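PDB 3ISA: putative enoyl-CoA hydratase/isomerase from Bordetella parapertussis, which belongs to the crotonase superfamily and probably acts on acyl-CoA thioesters as an enoyl-CoA hydratase or isomerase, its substrate not being established. Local coordinates for residues M89-V94 / T144-D149; A129-P134 / G175-C180. One frame throughout, in Å; residues are numbered along the deposited sequence.

Contact 1: residues M89-V94 / T144-D149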
loop_
_atom_site.group_PDB
_atom_site.type_symbol
_atom_site.label_atom_id
_atom_site.label_comp_id
_atom_site.label_asym_id
_atom_site.label_seq_id
_atom_site.Cartn_x
_atom_site.Cartn_y
_atom_site.Cartn_z
ATOM N N MET D 89 11.021 18.013 -8.737
ATOM C CA MET D 89 10.521 17.425 -9.966
ATOM C C MET D 89 11.702 16.914 -10.836
ATOM O O MET D 89 11.660 15.800 -11.368
ATOM C CB MET D 89 9.573 18.384 -10.701
ATOM C CG MET D 89 8.195 18.569 -9.976
ATOM S SD MET D 89 7.080 19.817 -10.709
ATOM C CE MET D 89 6.466 18.895 -12.096
ATOM N N LEU D 90 12.766 17.707 -10.907
ATOM C CA LEU D 90 13.991 17.309 -11.584
ATOM C C LEU D 90 14.607 16.047 -10.960
ATOM O O LEU D 90 14.945 15.097 -11.686
ATOM C CB LEU D 90 15.018 18.449 -11.574
ATOM C CG LEU D 90 16.419 18.057 -12.084
ATOM C CD1 LEU D 90 16.425 17.609 -13.573
ATOM C CD2 LEU D 90 17.446 19.167 -11.809
ATOM N N LEU D 91 14.724 16.031 -9.634
ATOM C CA LEU D 91 15.338 14.893 -8.928
ATOM C C LEU D 91 14.556 13.592 -9.188
ATOM O O LEU D 91 15.133 12.525 -9.396
ATOM C CB LEU D 91 15.443 15.203 -7.425
ATOM C CG LEU D 91 16.299 16.420 -7.073
ATOM C CD1 LEU D 91 16.221 16.723 -5.581
ATOM C CD2 LEU D 91 17.740 16.194 -7.532
ATOM N N GLN D 92 13.232 13.706 -9.216
ATOM C CA GLN D 92 12.397 12.547 -9.468
ATOM C C GLN D 92 12.548 12.032 -10.906
ATOM O O GLN D 92 12.547 10.817 -11.136
ATOM C CB GLN D 92 10.941 12.869 -9.095
ATOM C CG GLN D 92 10.778 13.021 -7.565
ATOM C CD GLN D 92 9.337 13.193 -7.128
ATOM O OE1 GLN D 92 8.401 13.051 -7.931
ATOM N NE2 GLN D 92 9.147 13.481 -5.845
ATOM N N ARG D 93 12.696 12.948 -11.866
ATOM C CA ARG D 93 12.932 12.584 -13.260
ATOM C C ARG D 93 14.263 11.848 -13.415
ATOM O O ARG D 93 14.331 10.835 -14.098
ATOM C CB ARG D 93 12.941 13.832 -14.140
ATOM C CG ARG D 93 11.570 14.255 -14.616
ATOM C CD ARG D 93 11.569 15.747 -14.775
ATOM N NE ARG D 93 10.808 16.227 -15.925
ATOM C CZ ARG D 93 9.570 16.694 -15.863
ATOM N NH1 ARG D 93 8.987 17.139 -16.961
ATOM N NH2 ARG D 93 8.916 16.722 -14.709
ATOM N N VAL D 94 15.299 12.350 -12.752
ATOM C CA VAL D 94 16.622 11.698 -12.777
ATOM C C VAL D 94 16.568 10.332 -12.055
ATOM O O VAL D 94 17.006 9.305 -12.618
ATOM C CB VAL D 94 17.716 12.619 -12.201
ATOM C CG1 VAL D 94 19.096 11.905 -12.192
ATOM C CG2 VAL D 94 17.770 13.936 -12.994
ATOM N N THR D 144 15.070 13.390 1.279
ATOM C CA THR D 144 15.224 12.686 2.553
ATOM C C THR D 144 15.065 11.168 2.427
ATOM O O THR D 144 15.956 10.404 2.833
ATOM C CB THR D 144 14.269 13.288 3.640
ATOM O OG1 THR D 144 14.422 14.723 3.692
ATOM C CG2 THR D 144 14.561 12.654 5.008
ATOM N N ARG D 145 13.948 10.728 1.849
ATOM C CA ARG D 145 13.676 9.299 1.710
ATOM C C ARG D 145 14.610 8.618 0.724
ATOM O O ARG D 145 14.995 7.463 0.943
ATOM C CB ARG D 145 12.234 9.063 1.268
ATOM C CG ARG D 145 11.206 9.409 2.345
ATOM C CD ARG D 145 9.870 8.791 1.979
ATOM N NE ARG D 145 8.803 9.188 2.905
ATOM C CZ ARG D 145 8.112 10.319 2.833
ATOM N NH1 ARG D 145 8.383 11.227 1.876
ATOM N NH2 ARG D 145 7.159 10.548 3.735
ATOM N N ARG D 146 14.972 9.324 -0.353
ATOM C CA ARG D 146 15.952 8.779 -1.315
ATOM C C ARG D 146 17.302 8.573 -0.667
ATOM O O ARG D 146 17.959 7.540 -0.903
ATOM C CB ARG D 146 16.072 9.633 -2.584
ATOM C CG ARG D 146 14.878 9.438 -3.565
ATOM C CD ARG D 146 15.068 10.191 -4.926
ATOM N NE ARG D 146 15.337 11.612 -4.697
ATOM C CZ ARG D 146 14.412 12.565 -4.564
ATOM N NH1 ARG D 146 13.112 12.301 -4.704
ATOM N NH2 ARG D 146 14.797 13.806 -4.325
ATOM N N PHE D 147 17.721 9.523 0.160
ATOM C CA PHE D 147 18.981 9.343 0.869
ATOM C C PHE D 147 18.889 8.167 1.853
ATOM O O PHE D 147 19.795 7.331 1.902
ATOM C CB PHE D 147 19.425 10.637 1.536
ATOM C CG PHE D 147 20.784 10.555 2.186
ATOM C CD1 PHE D 147 21.934 10.402 1.415
ATOM C CD2 PHE D 147 20.904 10.651 3.576
ATOM C CE1 PHE D 147 23.192 10.330 2.025
ATOM C CE2 PHE D 147 22.142 10.594 4.192
ATOM C CZ PHE D 147 23.287 10.431 3.421
ATOM N N ARG D 148 17.760 8.063 2.556
ATOM C CA ARG D 148 17.461 6.923 3.422
ATOM C C ARG D 148 17.561 5.562 2.703
ATOM O O ARG D 148 18.198 4.637 3.211
ATOM C CB ARG D 148 16.077 7.089 4.053
ATOM C CG ARG D 148 15.644 5.902 4.923
ATOM C CD ARG D 148 14.141 5.870 4.994
ATOM N NE ARG D 148 13.537 5.547 3.703
ATOM C CZ ARG D 148 12.233 5.642 3.460
ATOM N NH1 ARG D 148 11.403 6.052 4.423
ATOM N NH2 ARG D 148 11.753 5.321 2.263
ATOM N N ASP D 149 16.970 5.472 1.512
ATOM C CA ASP D 149 16.940 4.249 0.704
ATOM C C ASP D 149 18.335 3.755 0.336
ATOM O O ASP D 149 18.550 2.549 0.213
ATOM C CB ASP D 149 16.110 4.462 -0.558
ATOM C CG ASP D 149 14.612 4.525 -0.276
ATOM O OD1 ASP D 149 14.173 4.303 0.872
ATOM O OD2 ASP D 149 13.853 4.773 -1.220
#
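Gln92 and Arg146, which touch across this contact, both grip Glu88 OE2, one turn earlier on helix 77-95: the amide through NE2, the guanidinium through NH1 in a salt bridge. This is a helix-helix contact inside the crotonase fold, between helix 77-95 and helix 144-151. The backbones stand well apart, with Gln92 CA and Arg146 CA 9.7 Å from each other, and the arginine spans the gap. The bend at chi3 (-54°) brings the guanidinium up to Leu91 and Gln92, whose side chains the arginine crosses at about a right angle. Arg146 NH1 lies 3.8 Å from Gln92 CG, and Asp220 OD2 adds a long, weak ion pair to the same nitrogen. Gln92 NE2 also donates to Asp217 O, and its OE1 accepts from Arg226 of a third subunit. The shared carboxylate oxygen would help fix the rotation of the amide and the guanidinium; their planes are 67° apart. Burial of the arginine's charge is probably made tolerable by Glu88. The apolar half of the contact belongs to Leu91, whose CB sits over one face of the guanidinium. Arg146 NH2 is 3.5 Å from Leu91 CB and equally close to Leu91 CD1.

Contact 2: residues A129-P134 / G175-C180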
loop_
_atom_site.group_PDB
_atom_site.type_symbol
_atom_site.label_atom_id
_atom_site.label_comp_id
_atom_site.label_asym_id
_atom_site.label_seq_id
_atom_site.Cartn_x
_atom_site.Cartn_y
_atom_site.Cartn_z
ATOM N N ALA D 129 36.571 14.816 -2.036
ATOM C CA ALA D 129 35.206 15.378 -2.120
ATOM C C ALA D 129 34.474 15.376 -0.776
ATOM O O ALA D 129 34.742 14.541 0.094
ATOM C CB ALA D 129 34.383 14.630 -3.176
ATOM N N GLY D 130 33.544 16.311 -0.619
ATOM C CA GLY D 130 32.779 16.453 0.615
ATOM C C GLY D 130 31.320 16.736 0.300
ATOM O O GLY D 130 30.992 17.260 -0.779
ATOM N N PHE D 131 30.441 16.370 1.230
ATOM C CA PHE D 131 29.006 16.453 1.008
ATOM C C PHE D 131 28.346 16.947 2.282
ATOM O O PHE D 131 28.720 16.529 3.379
ATOM C CB PHE D 131 28.401 15.068 0.676
ATOM C CG PHE D 131 29.074 14.331 -0.458
ATOM C CD1 PHE D 131 28.644 14.502 -1.782
ATOM C CD2 PHE D 131 30.124 13.433 -0.203
ATOM C CE1 PHE D 131 29.258 13.794 -2.834
ATOM C CE2 PHE D 131 30.747 12.739 -1.240
ATOM C CZ PHE D 131 30.320 12.919 -2.563
ATOM N N ARG D 132 27.343 17.803 2.138
ATOM C CA ARG D 132 26.489 18.194 3.260
ATOM C C ARG D 132 25.074 18.508 2.774
ATOM O O ARG D 132 24.906 19.201 1.772
ATOM C CB ARG D 132 27.086 19.421 3.961
ATOM C CG ARG D 132 26.460 19.719 5.323
ATOM C CD ARG D 132 26.993 21.013 5.972
ATOM N NE ARG D 132 26.395 21.209 7.292
ATOM C CZ ARG D 132 26.086 22.384 7.844
ATOM N NH1 ARG D 132 26.293 23.529 7.199
ATOM N NH2 ARG D 132 25.543 22.413 9.056
ATOM N N MET D 133 24.054 18.001 3.471
ATOM C CA MET D 133 22.661 18.374 3.196
ATOM C C MET D 133 22.109 19.039 4.459
ATOM O O MET D 133 21.616 18.342 5.354
ATOM C CB MET D 133 21.806 17.144 2.817
ATOM C CG MET D 133 22.066 16.513 1.404
ATOM S SD MET D 133 21.492 14.796 1.224
ATOM C CE MET D 133 22.814 13.955 2.091
ATOM N N PRO D 134 22.240 20.378 4.564
ATOM C CA PRO D 134 21.902 21.137 5.777
ATOM C C PRO D 134 20.489 21.727 5.841
ATOM O O PRO D 134 20.176 22.417 6.807
ATOM C CB PRO D 134 22.921 22.279 5.751
ATOM C CG PRO D 134 23.125 22.540 4.284
ATOM C CD PRO D 134 22.795 21.264 3.522
ATOM N N GLY D 175 27.907 3.407 1.585
ATOM C CA GLY D 175 27.367 3.009 0.282
ATOM C C GLY D 175 26.779 4.159 -0.528
ATOM O O GLY D 175 26.061 3.931 -1.509
ATOM N N PHE D 176 27.098 5.390 -0.128
ATOM C CA PHE D 176 26.673 6.575 -0.872
ATOM C C PHE D 176 27.448 6.719 -2.196
ATOM O O PHE D 176 26.919 7.246 -3.171
ATOM C CB PHE D 176 26.753 7.843 -0.003
ATOM C CG PHE D 176 26.064 9.046 -0.615
ATOM C CD1 PHE D 176 24.703 9.008 -0.924
ATOM C CD2 PHE D 176 26.770 10.206 -0.880
ATOM C CE1 PHE D 176 24.067 10.119 -1.503
ATOM C CE2 PHE D 176 26.149 11.321 -1.464
ATOM C CZ PHE D 176 24.793 11.276 -1.776
ATOM N N VAL D 177 28.703 6.264 -2.226
ATOM C CA VAL D 177 29.456 6.192 -3.493
ATOM C C VAL D 177 29.902 4.754 -3.756
ATOM O O VAL D 177 30.122 3.986 -2.809
ATOM C CB VAL D 177 30.657 7.201 -3.577
ATOM C CG1 VAL D 177 30.164 8.649 -3.512
ATOM C CG2 VAL D 177 31.695 6.952 -2.496
ATOM N N ARG D 178 29.987 4.386 -5.035
ATOM C CA ARG D 178 30.483 3.070 -5.454
ATOM C C ARG D 178 31.937 2.945 -5.063
ATOM O O ARG D 178 32.371 1.921 -4.533
ATOM C CB ARG D 178 30.398 2.916 -6.970
ATOM C CG ARG D 178 29.148 2.270 -7.452
ATOM C CD ARG D 178 28.965 2.487 -8.949
ATOM N NE ARG D 178 29.520 1.403 -9.764
ATOM C CZ ARG D 178 28.856 0.298 -10.107
ATOM N NH1 ARG D 178 29.444 -0.626 -10.861
ATOM N NH2 ARG D 178 27.608 0.113 -9.695
ATOM N N ASP D 179 32.677 4.012 -5.335
ATOM C CA ASP D 179 34.090 4.070 -5.058
ATOM C C ASP D 179 34.560 5.497 -5.193
ATOM O O ASP D 179 33.840 6.368 -5.703
ATOM C CB ASP D 179 34.880 3.171 -6.019
ATOM C CG ASP D 179 36.029 2.454 -5.324
ATOM O OD1 ASP D 179 36.869 3.131 -4.681
ATOM O OD2 ASP D 179 36.079 1.209 -5.411
ATOM N N CYS D 180 35.774 5.725 -4.711
ATOM C CA CYS D 180 36.470 6.963 -4.935
ATOM C C CYS D 180 37.321 6.809 -6.180
ATOM O O CYS D 180 37.847 5.728 -6.450
ATOM C CB CYS D 180 37.309 7.319 -3.717
ATOM S SG CYS D 180 36.251 7.642 -2.300
#
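A T-shaped aromatic pair joins strand 130-132, the middle strand of the small three-stranded sheet in this crotonase fold, to the loop that leaves helix 168-173 and runs to the short, weakly bonded strand 179-180, outermost in the larger sheet within this chain. Phe176 presents its edge to the face of Phe131. The ring centroids are 5.5 Å apart and the planes stand at 89°. The touching atoms are Phe176 CE2 and Phe131 CD1, 4.1 Å apart, so the edge meets the face near its rim. Phe176 reaches there because its CG is anti to the backbone N (chi1 -168°), which carries the ring from the loop toward the strand. Just before it, Gly175 has the positive phi of a Schellman motif; the helix ends there and the chain turns into the loop. Val177 adds a looser apolar touch, its CG1 4.4 Å from Phe131 CZ at the far end of that ring. More aromatic rings pack nearby: Phe166 of the adjacent strand 165-167 meets both rings, and Phe117 meets Phe131. The loop is also held through its backbone, since Arg123 on strand 122-125 donates to the carbonyls of Gly175 and Phe176. Across the two segments themselves, the contact is made by hydrocarbon side chains that are buried. Its cohesion thus probably comes from dispersion, perhaps with a modest electrostatic attraction between one edge C-H and the pi face, which is consistent with a contact set by shape and ring orientation, with no charged group touching across the two segments.

Overall arrangement
The two contacts lie about 15 Å apart, centre to centre, and their segments alternate along the chain: 89-94, 129-134, 144-149, then 175-180. Helix 144-151 links them. It is the next helix or strand after strand 130-132, reaches helix 77-95 in contact 1, and from Phe147 touches both segments of contact 2: Phe147 CE1 is 3.6 Å from Phe176 CD1, in an edge-to-face ring pair, and also 3.6 Å from Met133 CE. Helix 112-119 borders both contacts too, through Leu91 in one and Phe176 in the other. A buried arginine lying against a helix and an aromatic pair thus tie the small sheet, the larger sheet's edge and the surrounding helices into one crotonase-like core.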